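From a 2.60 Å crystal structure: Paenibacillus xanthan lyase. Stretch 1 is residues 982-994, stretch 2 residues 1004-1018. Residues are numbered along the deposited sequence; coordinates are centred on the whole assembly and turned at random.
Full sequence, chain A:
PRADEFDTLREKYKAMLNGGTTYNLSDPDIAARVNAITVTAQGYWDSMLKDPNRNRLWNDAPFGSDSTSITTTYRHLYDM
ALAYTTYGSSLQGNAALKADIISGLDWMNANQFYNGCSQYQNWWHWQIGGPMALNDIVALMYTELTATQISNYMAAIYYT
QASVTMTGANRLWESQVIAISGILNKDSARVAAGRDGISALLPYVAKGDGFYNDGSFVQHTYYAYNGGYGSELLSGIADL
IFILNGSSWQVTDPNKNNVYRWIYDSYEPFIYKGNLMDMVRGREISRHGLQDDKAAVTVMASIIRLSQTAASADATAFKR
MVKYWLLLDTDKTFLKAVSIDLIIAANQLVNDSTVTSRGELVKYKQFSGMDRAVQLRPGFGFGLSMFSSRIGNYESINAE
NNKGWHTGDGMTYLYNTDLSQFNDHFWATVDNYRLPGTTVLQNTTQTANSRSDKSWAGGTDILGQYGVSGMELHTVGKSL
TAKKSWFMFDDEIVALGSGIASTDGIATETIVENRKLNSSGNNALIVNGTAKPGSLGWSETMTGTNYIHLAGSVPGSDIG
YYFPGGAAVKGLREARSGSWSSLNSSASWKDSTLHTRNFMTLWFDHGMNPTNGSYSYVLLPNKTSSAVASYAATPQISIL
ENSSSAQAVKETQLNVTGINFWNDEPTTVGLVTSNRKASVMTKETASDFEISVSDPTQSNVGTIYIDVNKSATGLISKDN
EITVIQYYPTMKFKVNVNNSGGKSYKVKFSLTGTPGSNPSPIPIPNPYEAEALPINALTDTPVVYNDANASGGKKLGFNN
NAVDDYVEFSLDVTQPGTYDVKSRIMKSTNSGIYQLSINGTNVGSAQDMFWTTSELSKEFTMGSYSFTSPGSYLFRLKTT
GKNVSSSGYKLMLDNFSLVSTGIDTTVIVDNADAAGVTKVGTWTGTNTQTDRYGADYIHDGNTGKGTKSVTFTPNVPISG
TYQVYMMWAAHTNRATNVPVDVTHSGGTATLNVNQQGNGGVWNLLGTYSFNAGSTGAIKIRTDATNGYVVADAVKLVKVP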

# COMPACT_ATOMS: atom_id res chain seq x y z
N VAL A 982 14.42 -19.84 56.87
CA VAL A 982 13.83 -19.47 55.59
C VAL A 982 13.33 -18.04 55.69
O VAL A 982 12.32 -17.77 56.33
N THR A 983 14.07 -17.11 55.08
CA THR A 983 13.65 -15.72 55.07
C THR A 983 12.81 -15.46 53.83
O THR A 983 13.29 -15.58 52.71
N HIS A 984 11.54 -15.13 54.04
CA HIS A 984 10.60 -14.94 52.94
C HIS A 984 9.95 -13.57 53.05
O HIS A 984 10.35 -12.74 53.87
N SER A 985 8.93 -13.34 52.24
CA SER A 985 8.16 -12.11 52.32
C SER A 985 7.28 -12.14 53.57
O SER A 985 6.41 -13.01 53.72
N GLY A 986 7.52 -11.20 54.47
CA GLY A 986 6.72 -11.10 55.67
C GLY A 986 7.47 -11.46 56.94
O GLY A 986 7.02 -11.13 58.04
N GLY A 987 8.60 -12.13 56.79
CA GLY A 987 9.41 -12.51 57.93
C GLY A 987 10.28 -13.73 57.70
O GLY A 987 10.45 -14.18 56.56
N THR A 988 10.82 -14.27 58.78
CA THR A 988 11.72 -15.42 58.72
C THR A 988 11.18 -16.58 59.55
O THR A 988 10.68 -16.38 60.66
N ALA A 989 11.27 -17.79 59.01
CA ALA A 989 10.90 -18.99 59.75
C ALA A 989 12.15 -19.81 60.11
O ALA A 989 13.15 -19.76 59.40
N THR A 990 12.08 -20.55 61.21
CA THR A 990 13.16 -21.44 61.61
C THR A 990 12.62 -22.82 61.94
O THR A 990 11.61 -22.95 62.64
N LEU A 991 13.27 -23.86 61.43
CA LEU A 991 12.97 -25.22 61.83
C LEU A 991 14.25 -26.02 61.94
O LEU A 991 15.29 -25.59 61.43
N ASN A 992 14.20 -27.16 62.61
CA ASN A 992 15.33 -28.08 62.64
C ASN A 992 15.09 -29.25 61.71
O ASN A 992 13.97 -29.75 61.61
N VAL A 993 16.13 -29.68 61.01
CA VAL A 993 16.04 -30.88 60.17
C VAL A 993 16.96 -32.00 60.66
O VAL A 993 18.07 -31.75 61.13
N ASN A 994 16.48 -33.24 60.56
CA ASN A 994 17.25 -34.41 60.98
C ASN A 994 17.98 -35.05 59.80
O ASN A 994 17.41 -35.85 59.06
N LEU A 1004 10.29 -31.28 51.99
CA LEU A 1004 9.50 -30.07 52.11
C LEU A 1004 9.72 -29.41 53.47
O LEU A 1004 9.37 -29.97 54.51
N LEU A 1005 10.30 -28.21 53.46
CA LEU A 1005 10.55 -27.45 54.69
C LEU A 1005 9.34 -26.61 55.07
O LEU A 1005 8.97 -26.54 56.24
N GLY A 1006 8.73 -25.96 54.08
CA GLY A 1006 7.57 -25.13 54.32
C GLY A 1006 7.05 -24.47 53.06
O GLY A 1006 7.57 -24.69 51.96
N THR A 1007 6.01 -23.66 53.21
CA THR A 1007 5.41 -22.96 52.09
C THR A 1007 5.19 -21.50 52.47
O THR A 1007 4.51 -21.21 53.45
N TYR A 1008 5.80 -20.58 51.72
CA TYR A 1008 5.84 -19.17 52.10
C TYR A 1008 5.62 -18.25 50.91
O TYR A 1008 5.71 -18.67 49.76
N SER A 1009 5.32 -16.98 51.20
CA SER A 1009 5.22 -15.97 50.16
C SER A 1009 6.58 -15.36 49.91
O SER A 1009 7.26 -14.95 50.84
N PHE A 1010 6.98 -15.31 48.64
CA PHE A 1010 8.22 -14.65 48.28
C PHE A 1010 7.96 -13.52 47.29
O PHE A 1010 7.04 -13.60 46.48
N ASN A 1011 8.77 -12.47 47.37
CA ASN A 1011 8.75 -11.44 46.35
C ASN A 1011 9.69 -11.83 45.23
O ASN A 1011 10.67 -12.55 45.45
N ALA A 1012 9.39 -11.37 44.02
CA ALA A 1012 10.31 -11.54 42.91
C ALA A 1012 11.61 -10.83 43.25
O ALA A 1012 11.60 -9.70 43.75
N GLY A 1013 12.74 -11.49 43.00
CA GLY A 1013 14.02 -10.90 43.32
C GLY A 1013 14.87 -11.79 44.21
O GLY A 1013 14.72 -13.02 44.19
N SER A 1014 15.77 -11.18 44.98
CA SER A 1014 16.68 -11.93 45.85
C SER A 1014 16.64 -11.47 47.31
O SER A 1014 17.67 -11.48 48.00
N THR A 1015 15.46 -11.07 47.77
CA THR A 1015 15.26 -10.63 49.15
C THR A 1015 14.90 -11.80 50.06
O THR A 1015 14.59 -11.61 51.24
N GLY A 1016 14.92 -13.00 49.51
CA GLY A 1016 14.62 -14.19 50.28
C GLY A 1016 15.85 -15.07 50.36
O GLY A 1016 16.65 -15.11 49.43
N ALA A 1017 15.99 -15.77 51.48
CA ALA A 1017 17.15 -16.63 51.68
C ALA A 1017 16.79 -17.89 52.46
O ALA A 1017 15.81 -17.93 53.20
N ILE A 1018 17.60 -18.92 52.27
CA ILE A 1018 17.44 -20.16 53.00
C ILE A 1018 18.80 -20.53 53.56
O ILE A 1018 19.66 -21.03 52.84

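Stretch 2 opens with Leu-1004 out of reach, but Leu-1005 (chi1 m, chi2 t) points toward stretch 1, an apolar side chain suited to packing against Val-993 and Leu-991: its CD2 lies 4.0 Å from Val-993 CG1, and its CB 4.3 Å from Leu-991 CD2. At Gly-1006 a side chain would collide with the Tyr-1008 hydroxyl. Thr-1007 points away.

Tyr-1008 (m) is the broad centre of the contact. Its ring makes an offset stack with that of His-984 (chi1 p), centroids 4.6 Å apart and planes at 28°, while the apolar methyl Ala-989 CB packs 3.7 Å from Tyr-1008 CE1, and Val-982 CG1 (chi1 t) 3.9 Å from Tyr-1008 CD2. The imidazole is steadied by His-984 ND1 donating to Ser-985 O at 2.9 Å.

Ser-1009 contributes mainly backbone: its O accepts from Ser-985 N at 2.7 Å. Phe-1010 (m) starts away, yet its flat ring returns, taking His-984 CB over one face and Val-982 CG1 at its edge. Asn-1011 (m) leaves the backbone sideways, but its end comes nearer, so that Ser-985 OG (t) donates to Asn-1011 OD1 at 3.0 Å, a polar pairing where Asn-1011 is exposed and Ser-985 partly so.

A side chain at Gly-1016 would clash with the Phe-1010 ring. Beyond it, Ala-1017 pairs through its backbone with Thr-983, and Ile-1018 CG2 (chi1 m) meets Val-982 CG2 at 4.3 Å.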

# COMPACT_ATOMS: atom_id res chain seq x y z
CB VAL A 982 12.66 -20.41 55.22
CG1 VAL A 982 12.02 -19.95 53.92
CG2 VAL A 982 13.15 -21.84 55.11
CB THR A 983 14.85 -14.75 55.09
OG1 THR A 983 15.79 -15.17 56.09
CG2 THR A 983 14.38 -13.34 55.39
CB HIS A 984 9.53 -16.02 53.00
CG HIS A 984 8.84 -16.09 54.32
ND1 HIS A 984 7.66 -15.42 54.59
CD2 HIS A 984 9.18 -16.71 55.48
CE1 HIS A 984 7.30 -15.64 55.83
NE2 HIS A 984 8.21 -16.42 56.40
CB SER A 985 7.30 -11.92 51.06
OG SER A 985 6.55 -10.72 51.11
CB THR A 988 13.12 -15.05 59.25
OG1 THR A 988 13.66 -13.97 58.48
CG2 THR A 988 14.07 -16.24 59.18
CB ALA A 989 9.92 -19.84 58.96
CB THR A 990 13.91 -20.90 62.84
OG1 THR A 990 14.51 -19.64 62.53
CG2 THR A 990 15.00 -21.88 63.27
CB LEU A 991 12.02 -25.89 60.84
CG LEU A 991 12.58 -26.42 59.51
CD1 LEU A 991 11.64 -27.46 58.93
CD2 LEU A 991 12.80 -25.30 58.52
CB ASN A 992 15.60 -28.59 64.06
CG ASN A 992 16.19 -27.53 64.97
OD1 ASN A 992 16.60 -26.45 64.51
ND2 ASN A 992 16.25 -27.82 66.27
CB VAL A 993 16.30 -30.56 58.67
CG1 VAL A 993 15.18 -29.70 58.11
CG2 VAL A 993 17.64 -29.87 58.47
CB ASN A 994 16.33 -35.42 61.65
CG ASN A 994 17.08 -36.63 62.16
OD1 ASN A 994 18.30 -36.65 62.19
ND2 ASN A 994 16.34 -37.66 62.58
CB LEU A 1004 8.02 -30.39 51.90
CG LEU A 1004 7.10 -29.18 51.85
CD1 LEU A 1004 7.65 -28.17 50.85
CD2 LEU A 1004 5.69 -29.60 51.46
CB LEU A 1005 11.76 -26.52 54.53
CG LEU A 1005 13.06 -27.16 54.05
CD1 LEU A 1005 14.22 -26.20 54.24
CD2 LEU A 1005 13.32 -28.47 54.79
CB THR A 1007 4.11 -23.65 51.66
OG1 THR A 1007 4.34 -25.05 51.48
CG2 THR A 1007 3.59 -23.08 50.36
CB TYR A 1008 7.18 -18.84 52.77
CG TYR A 1008 7.55 -19.78 53.89
CD1 TYR A 1008 7.16 -19.52 55.20
CD2 TYR A 1008 8.27 -20.95 53.64
CE1 TYR A 1008 7.48 -20.39 56.23
CE2 TYR A 1008 8.59 -21.83 54.66
CZ TYR A 1008 8.20 -21.54 55.96
OH TYR A 1008 8.51 -22.40 56.98
CB SER A 1009 4.24 -14.87 50.56
OG SER A 1009 2.91 -15.37 50.60
CB PHE A 1010 9.21 -15.64 47.66
CG PHE A 1010 9.74 -16.66 48.61
CD1 PHE A 1010 10.86 -16.39 49.39
CD2 PHE A 1010 9.14 -17.91 48.71
CE1 PHE A 1010 11.37 -17.35 50.26
CE2 PHE A 1010 9.63 -18.88 49.59
CZ PHE A 1010 10.76 -18.59 50.36
CB ASN A 1011 9.16 -10.09 46.94
CG ASN A 1011 8.20 -9.60 48.00
OD1 ASN A 1011 8.52 -9.59 49.19
ND2 ASN A 1011 7.01 -9.19 47.58
CB ALA A 1012 9.70 -11.00 41.63
CB SER A 1014 18.11 -11.85 45.31
OG SER A 1014 18.24 -12.53 44.08
CB THR A 1015 14.16 -9.58 49.25
OG1 THR A 1015 13.21 -9.80 48.19
CG2 THR A 1015 14.74 -8.18 49.13
CB ALA A 1017 18.26 -15.88 52.37
CB ILE A 1018 16.94 -21.27 52.07
CG1 ILE A 1018 15.61 -20.85 51.44
CG2 ILE A 1018 16.77 -22.57 52.84
CD1 ILE A 1018 15.19 -21.73 50.29